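PDB 5C6O: BH2163 protein from Bacillus halodurans, which probably works as a MATE-family multidrug antiporter, exporting xenobiotics across the cell membrane in exchange for cations. Local coordinates for residues I58-M63 with A136-L140; V288-M292 with F329-I333; L394-R398 with D427-L433. The contacts are given in a common frame with arbitrary orientation. Numbering follows the deposited sequence.

Contact 1: I58-M63 with A136-L140; sequences IAFPIM and ATDYL. With 4YH ((2S)-2-(3,4-dimethoxyphenyl)-5-{[2-(3,4-dimethoxyphenyl)ethyl](methyl)amino}-2-(propan-2-yl)pentanenitrile), chain B.
Both segments are helical and run roughly parallel: the axes of I58-M63 and A136-L140 approach to 9.5 Å at a signed crossing angle of -30°. Helix 51-83 is kinked at P61 and I62; P61 has no amide hydrogen to offer the preceding turn. A59 and A136 are the nearest residues, 5.0 Å between CA atoms, and their small side chains allow it, with A59 CB 3.8 Å from A136 CB. A59 CB also lies near the plane of the Y139 ring, at its edge, 3.5 Å from CD2, and reaches L140 CD1 at 3.6 Å. The pair joins the predicted transmembrane helix 51-83, which contributes F60 and M63 to the 4YH pocket of this MATE transporter, to helix 130-143, within the first MatE region. One turn on, I62 CB meets L140 CD2 at 3.7 Å; just before A59, I58 CD1 lies 4.3 Å from A136 CB. M63 (chi1 m, chi2 t, chi3 p) brings its SD beside the Y139 (chi1 t) ring, 5.2 Å from the centroid, an oblique Met-aromatic contact. M63 CB lies 3.3 Å from 4YH C27, while F60, pointing away from A136-L140, brings its CE1 within 3.8 Å of 4YH C12.

Contact 2: V288-M292 with F329-I333; sequences VMMPM and FSIGI
V288-M292 enters helix 290-305 from a non-helical stretch that includes M289, whereas F329-I333 lies within helix 312-336. The segments run in opposite directions, V288 facing I333 and M292 facing F329, each pair with CA atoms 6.9 Å apart. The spacing is filled by side chains, and no hydrogen bond crosses it. F329 (chi1 m) directs its CA-to-CB bond toward the other segment, and its CB lies 3.6 Å from M292 SD. M292 leaves its backbone sideways, but with chi2 p its thioether turns across to the partner helix. S330 follows; its hydroxyl is hydrogen-bonded to the carbonyl O of T369, so its polar end is satisfied outside this pair. I333 (chi1 m) makes most of the contact from the second segment, its CD1 reaching P291 CB at 4.1 Å, M289 CE at 4.1 Å and M292 SD at 4.0 Å. The same CD1 lies 3.0 Å from V288 O, and I333 CG1 packs on V288 CG1 at 3.7 Å. Behind the interface M290 leads away to M30 and F31 of helix 25-44. This is apolar packing of two antiparallel predicted transmembrane segments, with methionine and isoleucine side chains filling the gap, within the second MatE repeat of a MATE transporter.

Contact 3: L394-R398 with D427-L433; sequences LSLSR and DVLSFIL
Two neighbouring predicted transmembrane helices of the MATE fold, 389-401 and 424-439, pack antiparallel here. Their segments L394-R398 and D427-L433 have axes 9.4 Å apart at closest and an angle of 157° between N-to-C directions. The nearest backbones are those of R398 and S430, with CA atoms 5.1 Å apart, a spacing helped by the small serine. L394 (chi1 t, chi2 p) starts sideways, yet its end bends across, so that CD1 meets L433 CD1 at 3.5 Å; it also touches T434 and L437 farther along the partner helix. S395 and L396 turn to V250 of helix 238-259, placing the first helix between that neighbour and 424-439. S397, buried and directed toward the second segment, faces L433. L433 (chi1 t) points back toward the first helix and packs against L394. R398 closes the segment in an extended conformation, all of chi1 to chi3 being t, and its CB lies 3.4 Å from S430 OG. Its aliphatic part passes D427, with CG 3.7 Å from OD1. D427 OD1 also accepts a weak hydrogen bond from Q375 NE2 of helix 374-377. Between the charged ends, R398 NE and D427 OD1 form no more than a long salt bridge, at 4.0 Å.

Overall arrangement
The three contacts follow one another along the chain and none touches another. Contact 1 lies in the first MatE range and contact 2 in the second, on opposite sides of the chain's centre, with their centres 29 Å apart and nearest atoms about 13 Å apart. Contact 3 is 30 Å from contact 1 but only 18 Å from contact 2, centre to centre, with nearest atoms of those two about 6 Å apart. The bound 4YH relates them: contact 1 supplies F60 and M63 to its pocket, whereas the side chains of M289 in contact 2 and R398 in contact 3 each remain about 8 Å from it.

Contact 1: I58-M63 with A136-L140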
loop_
_atom_site.group_PDB
_atom_site.type_symbol
_atom_site.label_atom_id
_atom_site.label_comp_id
_atom_site.label_asym_id
_atom_site.label_seq_id
_atom_site.Cartn_x
_atom_site.Cartn_y
_atom_site.Cartn_z
ATOM N N ILE A 58 11.632 5.135 -12.074
ATOM C CA ILE A 58 11.593 3.988 -12.974
ATOM C C ILE A 58 11.937 2.754 -12.177
ATOM O O ILE A 58 11.381 1.684 -12.416
ATOM C CB ILE A 58 12.642 4.055 -14.086
ATOM C CG1 ILE A 58 13.065 5.499 -14.341
ATOM C CG2 ILE A 58 12.098 3.381 -15.352
ATOM C CD1 ILE A 58 14.561 5.629 -14.508
ATOM N N ALA A 59 12.885 2.916 -11.257
ATOM C CA ALA A 59 13.230 1.880 -10.306
ATOM C C ALA A 59 11.997 1.435 -9.513
ATOM O O ALA A 59 11.769 0.236 -9.322
ATOM C CB ALA A 59 14.324 2.372 -9.374
ATOM N N PHE A 60 11.192 2.406 -9.086
ATOM C CA PHE A 60 10.055 2.145 -8.209
ATOM C C PHE A 60 9.299 0.827 -8.479
ATOM O O PHE A 60 9.381 -0.104 -7.670
ATOM C CB PHE A 60 9.100 3.343 -8.203
ATOM C CG PHE A 60 8.072 3.293 -7.105
ATOM C CD1 PHE A 60 8.282 3.980 -5.911
ATOM C CD2 PHE A 60 6.892 2.559 -7.260
ATOM C CE1 PHE A 60 7.336 3.939 -4.896
ATOM C CE2 PHE A 60 5.945 2.511 -6.246
ATOM C CZ PHE A 60 6.168 3.203 -5.062
ATOM N N PRO A 61 8.582 0.737 -9.617
ATOM C CA PRO A 61 7.632 -0.357 -9.824
ATOM C C PRO A 61 8.202 -1.743 -9.555
ATOM O O PRO A 61 7.446 -2.692 -9.345
ATOM C CB PRO A 61 7.259 -0.216 -11.303
ATOM C CG PRO A 61 7.459 1.230 -11.603
ATOM C CD PRO A 61 8.672 1.607 -10.806
ATOM N N ILE A 62 9.522 -1.853 -9.537
ATOM C CA ILE A 62 10.163 -3.131 -9.290
ATOM C C ILE A 62 10.267 -3.438 -7.784
ATOM O O ILE A 62 10.233 -4.596 -7.375
ATOM C CB ILE A 62 11.508 -3.223 -10.035
ATOM C CG1 ILE A 62 11.288 -3.006 -11.533
ATOM C CG2 ILE A 62 12.169 -4.577 -9.829
ATOM C CD1 ILE A 62 11.517 -1.570 -11.990
ATOM N N MET A 63 10.364 -2.409 -6.958
ATOM C CA MET A 63 10.181 -2.613 -5.535
ATOM C C MET A 63 8.739 -3.039 -5.277
ATOM O O MET A 63 8.455 -3.930 -4.476
ATOM C CB MET A 63 10.436 -1.328 -4.790
ATOM C CG MET A 63 11.811 -0.755 -4.996
ATOM S SD MET A 63 11.934 0.659 -3.901
ATOM C CE MET A 63 12.097 -0.174 -2.325
ATOM N N ALA A 136 18.905 4.360 -11.268
ATOM C CA ALA A 136 17.971 3.301 -10.907
ATOM C C ALA A 136 18.722 2.027 -10.494
ATOM O O ALA A 136 18.355 1.373 -9.517
ATOM C CB ALA A 136 17.000 3.017 -12.047
ATOM N N THR A 137 19.780 1.692 -11.232
ATOM C CA THR A 137 20.599 0.522 -10.921
ATOM C C THR A 137 21.149 0.651 -9.515
ATOM O O THR A 137 20.969 -0.245 -8.687
ATOM C CB THR A 137 21.776 0.365 -11.909
ATOM O OG1 THR A 137 21.277 0.004 -13.204
ATOM C CG2 THR A 137 22.780 -0.699 -11.429
ATOM N N ASP A 138 21.793 1.785 -9.258
ATOM C CA ASP A 138 22.405 2.084 -7.965
ATOM C C ASP A 138 21.387 2.335 -6.861
ATOM O O ASP A 138 21.728 2.333 -5.662
ATOM C CB ASP A 138 23.326 3.281 -8.110
ATOM C CG ASP A 138 24.367 3.065 -9.174
ATOM O OD1 ASP A 138 24.724 1.886 -9.435
ATOM O OD2 ASP A 138 24.811 4.076 -9.756
ATOM N N TYR A 139 20.145 2.554 -7.281
ATOM C CA TYR A 139 19.035 2.558 -6.372
ATOM C C TYR A 139 18.604 1.141 -6.090
ATOM O O TYR A 139 18.420 0.767 -4.942
ATOM C CB TYR A 139 17.869 3.336 -6.953
ATOM C CG TYR A 139 16.797 3.616 -5.936
ATOM C CD1 TYR A 139 17.119 4.127 -4.668
ATOM C CD2 TYR A 139 15.460 3.381 -6.230
ATOM C CE1 TYR A 139 16.134 4.388 -3.723
ATOM C CE2 TYR A 139 14.463 3.647 -5.297
ATOM C CZ TYR A 139 14.801 4.149 -4.045
ATOM O OH TYR A 139 13.804 4.415 -3.126
ATOM N N LEU A 140 18.477 0.349 -7.144
ATOM C CA LEU A 140 17.830 -0.935 -7.026
ATOM C C LEU A 140 18.716 -2.053 -6.473
ATOM O O LEU A 140 18.230 -2.920 -5.744
ATOM C CB LEU A 140 17.157 -1.319 -8.350
ATOM C CG LEU A 140 15.661 -1.675 -8.194
ATOM C CD1 LEU A 140 14.894 -0.572 -7.467
ATOM C CD2 LEU A 140 14.989 -2.001 -9.523
HETATM C C30 4YH B . 0.169 1.623 -3.311
HETATM O O19 4YH B . -0.089 1.541 -1.852
HETATM C C6 4YH B . 0.843 0.778 -1.204
HETATM C C5 4YH B . 2.096 1.295 -0.853
HETATM C C9 4YH B . 0.506 -0.544 -0.879
HETATM O O23 4YH B . -0.724 -1.052 -1.234
HETATM C C32 4YH B . -1.982 -0.344 -0.552
HETATM C C13 4YH B . 1.445 -1.340 -0.223
HETATM C C11 4YH B . 2.693 -0.801 0.116
HETATM C C2 4YH B . 3.061 0.521 -0.191
HETATM C C1 4YH B . 4.331 1.118 0.143
HETATM C C15 4YH B . 4.609 1.096 1.696
HETATM C C29 4YH B . 6.036 1.522 2.101
HETATM C C28 4YH B . 4.215 -0.232 2.380
HETATM C C3 4YH B . 4.192 2.522 -0.209
HETATM N N4 4YH B . 4.093 3.686 -0.473
HETATM C C22 4YH B . 5.460 0.636 -0.836
HETATM C C26 4YH B . 6.575 -0.290 -0.299
HETATM C C25 4YH B . 7.946 0.404 -0.326
HETATM N N8 4YH B . 8.696 0.316 -1.597
HETATM C C27 4YH B . 8.093 -0.558 -2.625
HETATM C C16 4YH B . 8.899 1.685 -2.098
HETATM C C21 4YH B . 10.113 2.362 -1.432
HETATM C C17 4YH B . 9.794 3.626 -0.959
HETATM C C12 4YH B . 9.539 4.675 -1.851
HETATM C C18 4YH B . 9.745 3.829 0.419
HETATM C C14 4YH B . 9.431 5.090 0.907
HETATM C C10 4YH B . 9.169 6.140 0.023
HETATM O O24 4YH B . 8.853 7.368 0.509
HETATM C C33 4YH B . 7.813 7.235 1.501
HETATM C C7 4YH B . 9.220 5.946 -1.369
HETATM O O20 4YH B . 8.954 7.010 -2.204
HETATM C C31 4YH B . 9.491 6.893 -3.552
#

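Contact 2: V288-M292 with F329-I333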
loop_
_atom_site.group_PDB
_atom_site.type_symbol
_atom_site.label_atom_id
_atom_site.label_comp_id
_atom_site.label_asym_id
_atom_site.label_seq_id
_atom_site.Cartn_x
_atom_site.Cartn_y
_atom_site.Cartn_z
ATOM N N VAL A 288 -3.042 12.336 0.608
ATOM C CA VAL A 288 -4.419 12.490 0.989
ATOM C C VAL A 288 -5.304 11.335 0.467
ATOM O O VAL A 288 -6.509 11.449 0.262
ATOM C CB VAL A 288 -4.880 13.952 0.809
ATOM C CG1 VAL A 288 -5.890 14.129 -0.327
ATOM C CG2 VAL A 288 -5.322 14.510 2.169
ATOM N N MET A 289 -4.670 10.189 0.302
ATOM C CA MET A 289 -5.421 8.950 0.324
ATOM C C MET A 289 -5.481 8.402 1.754
ATOM O O MET A 289 -6.554 7.993 2.217
ATOM C CB MET A 289 -4.855 7.925 -0.660
ATOM C CG MET A 289 -5.263 8.144 -2.117
ATOM S SD MET A 289 -7.034 8.086 -2.484
ATOM C CE MET A 289 -7.661 9.523 -1.591
ATOM N N MET A 290 -4.330 8.415 2.433
ATOM C CA MET A 290 -4.198 8.081 3.870
ATOM C C MET A 290 -5.453 8.132 4.779
ATOM O O MET A 290 -5.999 7.089 5.119
ATOM C CB MET A 290 -3.063 8.913 4.457
ATOM C CG MET A 290 -2.985 8.940 5.981
ATOM S SD MET A 290 -1.275 9.199 6.501
ATOM C CE MET A 290 -0.554 9.951 5.026
ATOM N N PRO A 291 -5.899 9.330 5.203
ATOM C CA PRO A 291 -7.257 9.388 5.663
ATOM C C PRO A 291 -8.037 8.156 5.284
ATOM O O PRO A 291 -8.161 7.268 6.120
ATOM C CB PRO A 291 -7.752 10.650 5.000
ATOM C CG PRO A 291 -6.545 11.539 5.221
ATOM C CD PRO A 291 -5.308 10.659 5.362
ATOM N N MET A 292 -8.509 8.034 4.057
ATOM C CA MET A 292 -9.166 6.776 3.689
ATOM C C MET A 292 -8.454 5.476 4.139
ATOM O O MET A 292 -8.996 4.669 4.930
ATOM C CB MET A 292 -9.416 6.737 2.188
ATOM C CG MET A 292 -10.848 7.051 1.834
ATOM S SD MET A 292 -11.397 8.632 2.490
ATOM C CE MET A 292 -12.446 9.011 1.084
ATOM N N PHE A 329 -15.022 11.647 4.662
ATOM C CA PHE A 329 -13.708 11.953 4.126
ATOM C C PHE A 329 -13.703 11.667 2.665
ATOM O O PHE A 329 -12.654 11.656 2.086
ATOM C CB PHE A 329 -12.604 11.105 4.757
ATOM C CG PHE A 329 -12.454 11.299 6.237
ATOM C CD1 PHE A 329 -12.232 10.205 7.080
ATOM C CD2 PHE A 329 -12.539 12.575 6.803
ATOM C CE1 PHE A 329 -12.088 10.388 8.451
ATOM C CE2 PHE A 329 -12.400 12.760 8.178
ATOM C CZ PHE A 329 -12.177 11.664 9.002
ATOM N N SER A 330 -14.846 11.371 2.067
ATOM C CA SER A 330 -14.871 11.169 0.627
ATOM C C SER A 330 -15.228 12.493 0.033
ATOM O O SER A 330 -14.469 13.063 -0.739
ATOM C CB SER A 330 -15.862 10.088 0.200
ATOM O OG SER A 330 -15.203 9.002 -0.449
ATOM N N ILE A 331 -16.377 13.000 0.434
ATOM C CA ILE A 331 -16.722 14.373 0.142
ATOM C C ILE A 331 -15.618 15.356 0.591
ATOM O O ILE A 331 -15.510 16.444 0.081
ATOM C CB ILE A 331 -18.098 14.707 0.767
ATOM C CG1 ILE A 331 -17.979 15.131 2.243
ATOM C CG2 ILE A 331 -19.024 13.494 0.651
ATOM C CD1 ILE A 331 -17.726 16.616 2.473
ATOM N N GLY A 332 -14.799 14.961 1.552
ATOM C CA GLY A 332 -13.803 15.867 2.094
ATOM C C GLY A 332 -12.684 16.063 1.111
ATOM O O GLY A 332 -12.613 17.063 0.430
ATOM N N ILE A 333 -11.799 15.090 1.047
ATOM C CA ILE A 333 -10.748 15.116 0.080
ATOM C C ILE A 333 -11.297 15.789 -1.164
ATOM O O ILE A 333 -10.782 16.826 -1.557
ATOM C CB ILE A 333 -10.204 13.699 -0.161
ATOM C CG1 ILE A 333 -9.285 13.303 1.015
ATOM C CG2 ILE A 333 -9.452 13.634 -1.475
ATOM C CD1 ILE A 333 -9.289 11.832 1.397
#

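Contact 3: L394-R398 with D427-L433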
loop_
_atom_site.group_PDB
_atom_site.type_symbol
_atom_site.label_atom_id
_atom_site.label_comp_id
_atom_site.label_asym_id
_atom_site.label_seq_id
_atom_site.Cartn_x
_atom_site.Cartn_y
_atom_site.Cartn_z
ATOM N N LEU A 394 -13.750 -7.683 -8.004
ATOM C CA LEU A 394 -13.914 -6.279 -7.820
ATOM C C LEU A 394 -12.671 -5.528 -8.251
ATOM O O LEU A 394 -12.768 -4.528 -8.948
ATOM C CB LEU A 394 -14.207 -6.041 -6.347
ATOM C CG LEU A 394 -14.850 -4.764 -5.824
ATOM C CD1 LEU A 394 -16.310 -4.604 -6.261
ATOM C CD2 LEU A 394 -14.702 -4.782 -4.308
ATOM N N SER A 395 -11.502 -5.999 -7.844
ATOM C CA SER A 395 -10.260 -5.273 -8.131
ATOM C C SER A 395 -10.056 -5.098 -9.638
ATOM O O SER A 395 -9.711 -4.013 -10.114
ATOM C CB SER A 395 -9.056 -5.997 -7.514
ATOM O OG SER A 395 -7.856 -5.243 -7.619
ATOM N N LEU A 396 -10.304 -6.173 -10.375
ATOM C CA LEU A 396 -10.045 -6.226 -11.800
ATOM C C LEU A 396 -10.935 -5.260 -12.558
ATOM O O LEU A 396 -10.551 -4.710 -13.587
ATOM C CB LEU A 396 -10.233 -7.659 -12.286
ATOM C CG LEU A 396 -9.615 -8.743 -11.382
ATOM C CD1 LEU A 396 -10.111 -10.126 -11.800
ATOM C CD2 LEU A 396 -8.090 -8.698 -11.327
ATOM N N SER A 397 -12.124 -5.038 -12.022
ATOM C CA SER A 397 -13.014 -4.030 -12.559
ATOM C C SER A 397 -12.402 -2.621 -12.524
ATOM O O SER A 397 -12.098 -2.063 -13.582
ATOM C CB SER A 397 -14.377 -4.089 -11.862
ATOM O OG SER A 397 -14.251 -4.091 -10.456
ATOM N N ARG A 398 -12.210 -2.066 -11.321
ATOM C CA ARG A 398 -11.585 -0.739 -11.146
ATOM C C ARG A 398 -10.290 -0.640 -11.928
ATOM O O ARG A 398 -10.154 0.220 -12.784
ATOM C CB ARG A 398 -11.323 -0.390 -9.654
ATOM C CG ARG A 398 -10.638 0.970 -9.403
ATOM C CD ARG A 398 -9.876 1.049 -8.069
ATOM N NE ARG A 398 -9.126 2.305 -7.897
ATOM C CZ ARG A 398 -8.322 2.593 -6.866
ATOM N NH1 ARG A 398 -8.136 1.725 -5.876
ATOM N NH2 ARG A 398 -7.700 3.767 -6.823
ATOM N N ASP A 427 -14.134 4.924 -12.754
ATOM C CA ASP A 427 -14.415 4.749 -11.341
ATOM C C ASP A 427 -15.902 4.612 -11.040
ATOM O O ASP A 427 -16.295 3.676 -10.351
ATOM C CB ASP A 427 -13.758 5.845 -10.488
ATOM C CG ASP A 427 -12.307 5.512 -10.090
ATOM O OD1 ASP A 427 -12.042 4.399 -9.567
ATOM O OD2 ASP A 427 -11.428 6.382 -10.283
ATOM N N VAL A 428 -16.744 5.495 -11.563
ATOM C CA VAL A 428 -18.175 5.355 -11.292
ATOM C C VAL A 428 -18.681 3.941 -11.536
ATOM O O VAL A 428 -19.291 3.340 -10.653
ATOM C CB VAL A 428 -19.050 6.313 -12.092
ATOM C CG1 VAL A 428 -20.009 5.546 -13.023
ATOM C CG2 VAL A 428 -19.807 7.182 -11.114
ATOM N N LEU A 429 -18.432 3.401 -12.720
ATOM C CA LEU A 429 -18.782 2.015 -12.960
ATOM C C LEU A 429 -18.252 1.058 -11.854
ATOM O O LEU A 429 -18.989 0.217 -11.362
ATOM C CB LEU A 429 -18.370 1.584 -14.366
ATOM C CG LEU A 429 -17.715 0.205 -14.413
ATOM C CD1 LEU A 429 -18.188 -0.575 -15.613
ATOM C CD2 LEU A 429 -16.209 0.356 -14.424
ATOM N N SER A 430 -16.996 1.207 -11.450
ATOM C CA SER A 430 -16.488 0.441 -10.325
ATOM C C SER A 430 -17.389 0.673 -9.115
ATOM O O SER A 430 -17.800 -0.286 -8.459
ATOM C CB SER A 430 -15.038 0.810 -10.000
ATOM O OG SER A 430 -14.196 0.562 -11.112
ATOM N N PHE A 431 -17.726 1.929 -8.831
ATOM C CA PHE A 431 -18.598 2.214 -7.703
ATOM C C PHE A 431 -19.982 1.587 -7.856
ATOM O O PHE A 431 -20.486 0.992 -6.915
ATOM C CB PHE A 431 -18.734 3.705 -7.426
ATOM C CG PHE A 431 -19.996 4.047 -6.691
ATOM C CD1 PHE A 431 -19.993 4.209 -5.305
ATOM C CD2 PHE A 431 -21.210 4.152 -7.375
ATOM C CE1 PHE A 431 -21.169 4.516 -4.622
ATOM C CE2 PHE A 431 -22.384 4.450 -6.700
ATOM C CZ PHE A 431 -22.365 4.640 -5.320
ATOM N N ILE A 432 -20.604 1.740 -9.020
ATOM C CA ILE A 432 -21.908 1.115 -9.286
ATOM C C ILE A 432 -21.847 -0.396 -9.100
ATOM O O ILE A 432 -22.731 -0.993 -8.505
ATOM C CB ILE A 432 -22.419 1.419 -10.708
ATOM C CG1 ILE A 432 -23.149 2.765 -10.743
ATOM C CG2 ILE A 432 -23.309 0.295 -11.242
ATOM C CD1 ILE A 432 -22.397 3.848 -11.484
ATOM N N LEU A 433 -20.796 -0.996 -9.634
ATOM C CA LEU A 433 -20.432 -2.381 -9.382
ATOM C C LEU A 433 -20.315 -2.691 -7.892
ATOM O O LEU A 433 -21.023 -3.533 -7.356
ATOM C CB LEU A 433 -19.090 -2.652 -10.060
ATOM C CG LEU A 433 -18.625 -4.031 -10.535
ATOM C CD1 LEU A 433 -17.718 -4.709 -9.511
ATOM C CD2 LEU A 433 -19.814 -4.901 -10.937
#